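Lipid-transfer protein (Thermomonospora curvata, PDB 6OK1) is of unknown function but belongs to the thiolase superfamily, with N-terminal and C-terminal thiolase-like halves in one chain. Local coordinates at residues A[18-23]-A[112-117]; A[55-60]-A[106-111]. One frame throughout, in Å; residues are numbered along the deposited sequence. Where two conformers were deposited one is given.

Interaction 1. Residues A[18-23]-A[112-117]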
loop_
_atom_site.group_PDB
_atom_site.type_symbol
_atom_site.label_atom_id
_atom_site.label_comp_id
_atom_site.label_asym_id
_atom_site.label_seq_id
_atom_site.Cartn_x
_atom_site.Cartn_y
_atom_site.Cartn_z
ATOM N N PHE A 18 6.494 14.376 19.649
ATOM C CA PHE A 18 6.644 12.942 19.807
ATOM C C PHE A 18 6.473 12.608 21.282
ATOM O O PHE A 18 7.168 13.181 22.131
ATOM C CB PHE A 18 8.022 12.489 19.304
ATOM C CG PHE A 18 8.327 12.933 17.901
ATOM C CD1 PHE A 18 7.320 12.977 16.956
ATOM C CD2 PHE A 18 9.613 13.305 17.522
ATOM C CE1 PHE A 18 7.588 13.374 15.644
ATOM C CE2 PHE A 18 9.893 13.676 16.204
ATOM C CZ PHE A 18 8.869 13.715 15.272
ATOM N N SER A 19 5.560 11.695 21.594
ATOM C CA SER A 19 5.245 11.453 23.001
ATOM C C SER A 19 4.932 9.980 23.213
ATOM O O SER A 19 5.142 9.139 22.330
ATOM C CB SER A 19 4.069 12.335 23.442
ATOM O OG SER A 19 2.851 11.807 22.956
ATOM N N LYS A 20 4.461 9.662 24.417
ATOM C CA LYS A 20 3.939 8.347 24.738
ATOM C C LYS A 20 2.426 8.363 24.902
ATOM O O LYS A 20 1.842 7.337 25.266
ATOM C CB LYS A 20 4.589 7.815 26.022
ATOM C CG LYS A 20 6.105 7.896 26.006
ATOM C CD LYS A 20 6.691 7.043 24.886
ATOM C CE LYS A 20 8.225 7.102 24.903
ATOM N NZ LYS A 20 8.854 6.424 23.736
ATOM N N ASN A 21 1.793 9.498 24.654
ATOM C CA ASN A 21 0.341 9.594 24.647
ATOM C C ASN A 21 -0.086 10.894 23.994
ATOM O O ASN A 21 -0.060 11.965 24.613
ATOM C CB ASN A 21 -0.231 9.507 26.065
ATOM C CG ASN A 21 -1.749 9.778 26.095
ATOM O OD1 ASN A 21 -2.465 9.426 25.165
ATOM N ND2 ASN A 21 -2.220 10.425 27.155
ATOM N N SER A 22 -0.468 10.809 22.717
ATOM C CA SER A 22 -0.857 12.005 21.993
ATOM C C SER A 22 -2.204 12.519 22.464
ATOM O O SER A 22 -2.513 13.706 22.277
ATOM C CB SER A 22 -0.936 11.728 20.502
ATOM O OG SER A 22 -2.122 11.001 20.202
ATOM N N GLY A 23 -3.026 11.634 23.021
ATOM C CA GLY A 23 -4.359 12.047 23.407
ATOM C C GLY A 23 -5.290 12.375 22.264
ATOM O O GLY A 23 -6.371 12.925 22.502
ATOM N N ASN A 112 -0.414 6.316 16.736
ATOM C CA ASN A 112 -0.338 6.162 18.180
ATOM C C ASN A 112 0.172 4.766 18.515
ATOM O O ASN A 112 -0.561 3.918 19.000
ATOM C CB ASN A 112 -1.709 6.373 18.798
ATOM C CG ASN A 112 -2.138 7.808 18.746
ATOM O OD1 ASN A 112 -1.353 8.715 19.040
ATOM N ND2 ASN A 112 -3.389 8.035 18.358
ATOM N N GLU A 113 1.442 4.513 18.243
ATOM C CA GLU A 113 1.984 3.185 18.494
ATOM C C GLU A 113 2.233 2.916 19.968
ATOM O O GLU A 113 2.264 1.756 20.358
ATOM C CB GLU A 113 3.295 2.967 17.721
ATOM C CG GLU A 113 3.114 2.643 16.261
ATOM C CD GLU A 113 4.103 1.620 15.759
ATOM O OE1 GLU A 113 3.652 0.696 15.062
ATOM O OE2 GLU A 113 5.318 1.730 16.048
ATOM N N ARG A 114 2.417 3.952 20.791
ATOM C CA ARG A 114 2.596 3.715 22.221
ATOM C C ARG A 114 1.276 3.604 22.966
ATOM O O ARG A 114 1.129 2.729 23.823
ATOM C CB ARG A 114 3.431 4.827 22.846
ATOM C CG ARG A 114 3.928 4.462 24.271
ATOM C CD ARG A 114 4.883 3.290 24.214
ATOM N NE ARG A 114 5.338 2.771 25.499
ATOM C CZ ARG A 114 4.649 1.936 26.272
ATOM N NH1 ARG A 114 3.401 1.608 25.965
ATOM N NH2 ARG A 114 5.216 1.438 27.368
ATOM N N SER A 115 0.305 4.454 22.629
ATOM C CA SER A 115 -0.963 4.489 23.339
ATOM C C SER A 115 -2.080 3.691 22.675
ATOM O O SER A 115 -3.099 3.436 23.326
ATOM C CB SER A 115 -1.429 5.933 23.511
ATOM O OG SER A 115 -1.723 6.567 22.262
ATOM N N GLY A 116 -1.930 3.290 21.415
ATOM C CA GLY A 116 -3.006 2.573 20.727
ATOM C C GLY A 116 -3.020 1.097 21.099
ATOM O O GLY A 116 -1.984 0.497 21.377
ATOM N N VAL A 117 -4.228 0.537 21.165
ATOM C CA VAL A 117 -4.477 -0.854 21.570
ATOM C C VAL A 117 -3.220 -1.658 21.917
ATOM O O VAL A 117 -3.170 -2.874 21.726
ATOM C CB VAL A 117 -5.262 -1.571 20.468
ATOM C CG1 VAL A 117 -6.679 -1.012 20.394
ATOM C CG2 VAL A 117 -4.543 -1.432 19.120
HETATM O O HOH W 1 -3.417 8.775 22.679
#

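Interaction 2. Residues A[55-60]-A[106-111]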
loop_
_atom_site.group_PDB
_atom_site.type_symbol
_atom_site.label_atom_id
_atom_site.label_comp_id
_atom_site.label_asym_id
_atom_site.label_seq_id
_atom_site.Cartn_x
_atom_site.Cartn_y
_atom_site.Cartn_z
ATOM N N THR A 55 1.927 1.727 3.507
ATOM C CA THR A 55 0.741 0.877 3.315
ATOM C C THR A 55 -0.103 0.791 4.587
ATOM O O THR A 55 -1.345 0.789 4.521
ATOM C CB THR A 55 1.143 -0.526 2.845
ATOM O OG1 THR A 55 2.219 -1.019 3.650
ATOM C CG2 THR A 55 1.623 -0.478 1.469
ATOM N N ALA A 56 0.540 0.740 5.753
ATOM C CA ALA A 56 -0.150 0.507 7.023
ATOM C C ALA A 56 -0.754 1.765 7.629
ATOM O O ALA A 56 -1.503 1.652 8.617
ATOM C CB ALA A 56 0.795 -0.126 8.067
ATOM N N ASP A 57 -0.446 2.937 7.089
ATOM C CA ASP A 57 -0.979 4.166 7.639
ATOM C C ASP A 57 -2.492 4.212 7.456
ATOM O O ASP A 57 -2.997 3.976 6.356
ATOM C CB ASP A 57 -0.318 5.376 6.996
ATOM C CG ASP A 57 -0.490 6.607 7.852
ATOM O OD1 ASP A 57 -1.618 7.139 7.878
ATOM O OD2 ASP A 57 0.457 7.021 8.562
ATOM N N THR A 58 -3.220 4.463 8.559
ATOM C CA THR A 58 -4.677 4.402 8.554
ATOM C C THR A 58 -5.322 5.712 8.121
ATOM O O THR A 58 -6.540 5.747 7.922
ATOM C CB THR A 58 -5.198 4.041 9.973
ATOM O OG1 THR A 58 -4.856 5.082 10.877
ATOM C CG2 THR A 58 -4.597 2.704 10.472
ATOM N N SER A 59 -4.558 6.798 8.043
ATOM C CA SER A 59 -5.079 8.089 7.612
ATOM C C SER A 59 -4.886 8.186 6.110
ATOM O O SER A 59 -3.898 8.728 5.630
ATOM C CB SER A 59 -4.360 9.215 8.338
ATOM O OG SER A 59 -4.486 9.038 9.738
ATOM N N SER A 60 -5.849 7.658 5.362
ATOM C CA SER A 60 -5.703 7.610 3.917
ATOM C C SER A 60 -5.540 9.010 3.321
ATOM O O SER A 60 -5.963 10.024 3.891
ATOM C CB SER A 60 -6.906 6.901 3.298
ATOM O OG SER A 60 -7.979 7.802 3.228
ATOM N N VAL A 106 3.279 15.779 -0.494
ATOM C CA VAL A 106 3.550 15.623 0.933
ATOM C C VAL A 106 3.669 14.144 1.277
ATOM O O VAL A 106 2.775 13.356 0.973
ATOM C CB VAL A 106 2.474 16.303 1.794
ATOM C CG1 VAL A 106 2.883 16.285 3.240
ATOM C CG2 VAL A 106 2.271 17.757 1.332
ATOM N N CYS A 107 4.777 13.776 1.914
ATOM C CA CYS A 107 5.016 12.433 2.414
ATOM C C CYS A 107 4.784 12.449 3.919
ATOM O O CYS A 107 5.280 13.347 4.596
ATOM C CB CYS A 107 6.452 11.987 2.115
ATOM S SG CYS A 107 6.975 12.265 0.420
ATOM N N TYR A 108 4.024 11.477 4.448
ATOM C CA TYR A 108 3.689 11.541 5.871
ATOM C C TYR A 108 3.547 10.157 6.494
ATOM O O TYR A 108 3.362 9.150 5.811
ATOM C CB TYR A 108 2.390 12.339 6.104
ATOM C CG TYR A 108 1.140 11.696 5.517
ATOM C CD1 TYR A 108 0.767 11.942 4.216
ATOM C CD2 TYR A 108 0.332 10.855 6.274
ATOM C CE1 TYR A 108 -0.375 11.355 3.680
ATOM C CE2 TYR A 108 -0.803 10.257 5.732
ATOM C CZ TYR A 108 -1.145 10.527 4.446
ATOM O OH TYR A 108 -2.247 9.963 3.883
ATOM N N ARG A 109 3.629 10.134 7.826
ATOM C CA ARG A 109 3.327 8.965 8.630
ATOM C C ARG A 109 2.919 9.484 9.995
ATOM O O ARG A 109 3.605 10.341 10.557
ATOM C CB ARG A 109 4.542 8.025 8.740
ATOM C CG ARG A 109 4.271 6.687 9.410
ATOM C CD ARG A 109 3.498 5.756 8.505
ATOM N NE ARG A 109 3.346 4.429 9.102
ATOM C CZ ARG A 109 2.308 4.009 9.811
ATOM N NH1 ARG A 109 1.241 4.781 10.027
ATOM N NH2 ARG A 109 2.334 2.773 10.323
ATOM N N ALA A 110 1.815 8.977 10.522
ATOM C CA ALA A 110 1.404 9.355 11.870
ATOM C C ALA A 110 0.687 8.201 12.547
ATOM O O ALA A 110 -0.105 7.495 11.917
ATOM C CB ALA A 110 0.496 10.595 11.844
ATOM N N PHE A 111 0.969 7.999 13.832
ATOM C CA PHE A 111 0.342 6.892 14.535
ATOM C C PHE A 111 0.402 7.104 16.039
ATOM O O PHE A 111 1.165 7.938 16.556
ATOM C CB PHE A 111 0.981 5.537 14.165
ATOM C CG PHE A 111 2.494 5.522 14.135
ATOM C CD1 PHE A 111 3.257 6.005 15.192
ATOM C CD2 PHE A 111 3.156 4.922 13.066
ATOM C CE1 PHE A 111 4.659 5.935 15.169
ATOM C CE2 PHE A 111 4.553 4.832 13.034
ATOM C CZ PHE A 111 5.310 5.355 14.093
HETATM O O HOH W 2 -0.223 2.082 11.421
HETATM O O HOH W 3 -1.997 8.601 10.153
HETATM O O HOH W 4 -1.426 5.074 10.996
#

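Interaction 1. Residues A[18-23]-A[112-117]
The side-chain amide of Asn112 is met at its oxygen by Ser22: Ser22 OG donates to Asn112 OD1 at 2.7 Å, the bond bent to 123° at the oxygen and its donor tilted 27° from the carbonyl plane. Ser22 CB follows, 3.4 Å from Asn112 OD1. At the nitrogen end of the same amide, ND2 bonds to the backbone carbonyl of Arg24, which fixes which way round the group sits. The amide of Asn21 has its oxygen on the side of Ser115, with Asn21 OD1 4.0 Å from Ser115 CB. A water joins the two residues, donating to Asn21 OD1 (2.7 Å) and to Ser115 OG and accepting from Gly23 N. Within 18-23 the backbone is bent by an ST turn in which Ser19 OG accepts from Asn21 N at 3.1 Å. The two loops leave parallel strands, 8-15 and 104-112, of the N-terminal thiolase-like half. Strand 219-228 runs between these, and its first residue, Asp219, bonds to Ser22 N, Arg114 N and Ser115 OG, tying both loops to one carboxylate. On the Lys20 side the contact is made by the Arg114 methylenes, which meet a carbonyl oxygen and the lysine chain. Arg114 CG, anti to the backbone N (chi1 -167°), rests 3.7 Å from Lys20 O, and the same carbon lies 3.8 Å from Lys20 CD where the two chains cross obliquely. Their charged ends diverge: Lys20 NZ stays 5.4 Å from Arg114 NE and bonds to the carbonyl of Glu217, while Lys20 also makes a cation-pi contact with Trp188.

Interaction 2. Residues A[55-60]-A[106-111]
Asp57 forms a salt bridge with Arg109, NH1 donating to Asp57 OD2 at 2.8 Å from above the carboxylate plane, 54° out of it. The same oxygen takes the backbone N of Ala110 at 3.1 Å, nearly along its C-O bond. The Asp57 CB points toward strand 104-112, and CG lies anti to the backbone N (chi1 -160°); the other oxygen, OD1, closes an Asx turn by accepting Ser59 N at 3.0 Å. One water bridges Asp57 OD1, Ser59 OG and Ala110 O; a second joins Thr58 N, Arg109 NH1 and Ala110 O. Tyr108 OH donates to Ser59 O at 2.7 Å, the carbonyl oxygen lying in the ring plane at its edge. Asp57 OD1 also sits near that edge, 3.9 Å from Tyr108 CE2. Loop 55-60, between strand 50-54 and helix 61-68, docks on the neighbouring parallel strand 104-112 of the mixed sheet. Phe111 meets one face of the Arg109 guanidinium edge-on, its CD2 3.4 Å above the centre, and Asp57 N lies over the opposite face toward the rim. Two donors on OD2, with a backbone N and a water on OD1, would favour an ionised carboxylate, and Arg109 supplies the opposite charge within this buried contact.

Overall arrangement
Along the chain the order is 18-23, 55-60, 106-111, 112-117, so interaction 2 falls within the span bounded by interaction 1, and both belong to the N-terminal thiolase-like half. Their centres are 15 Å apart. The second segments follow one another directly: interaction 2 uses strand 104-112, and interaction 1 begins at that strand's last residue and continues into the loop beyond. Helix 26-40 also links them, since Glu26 bonds to the Asn112 backbone N through one carboxylate oxygen and to Thr58 OG1 through the other. The loops after strands 8-15 and 50-54 are thus both tied to the end of strand 104-112, at one end of the mixed sheet, with interaction 2 buried and interaction 1 at the surface.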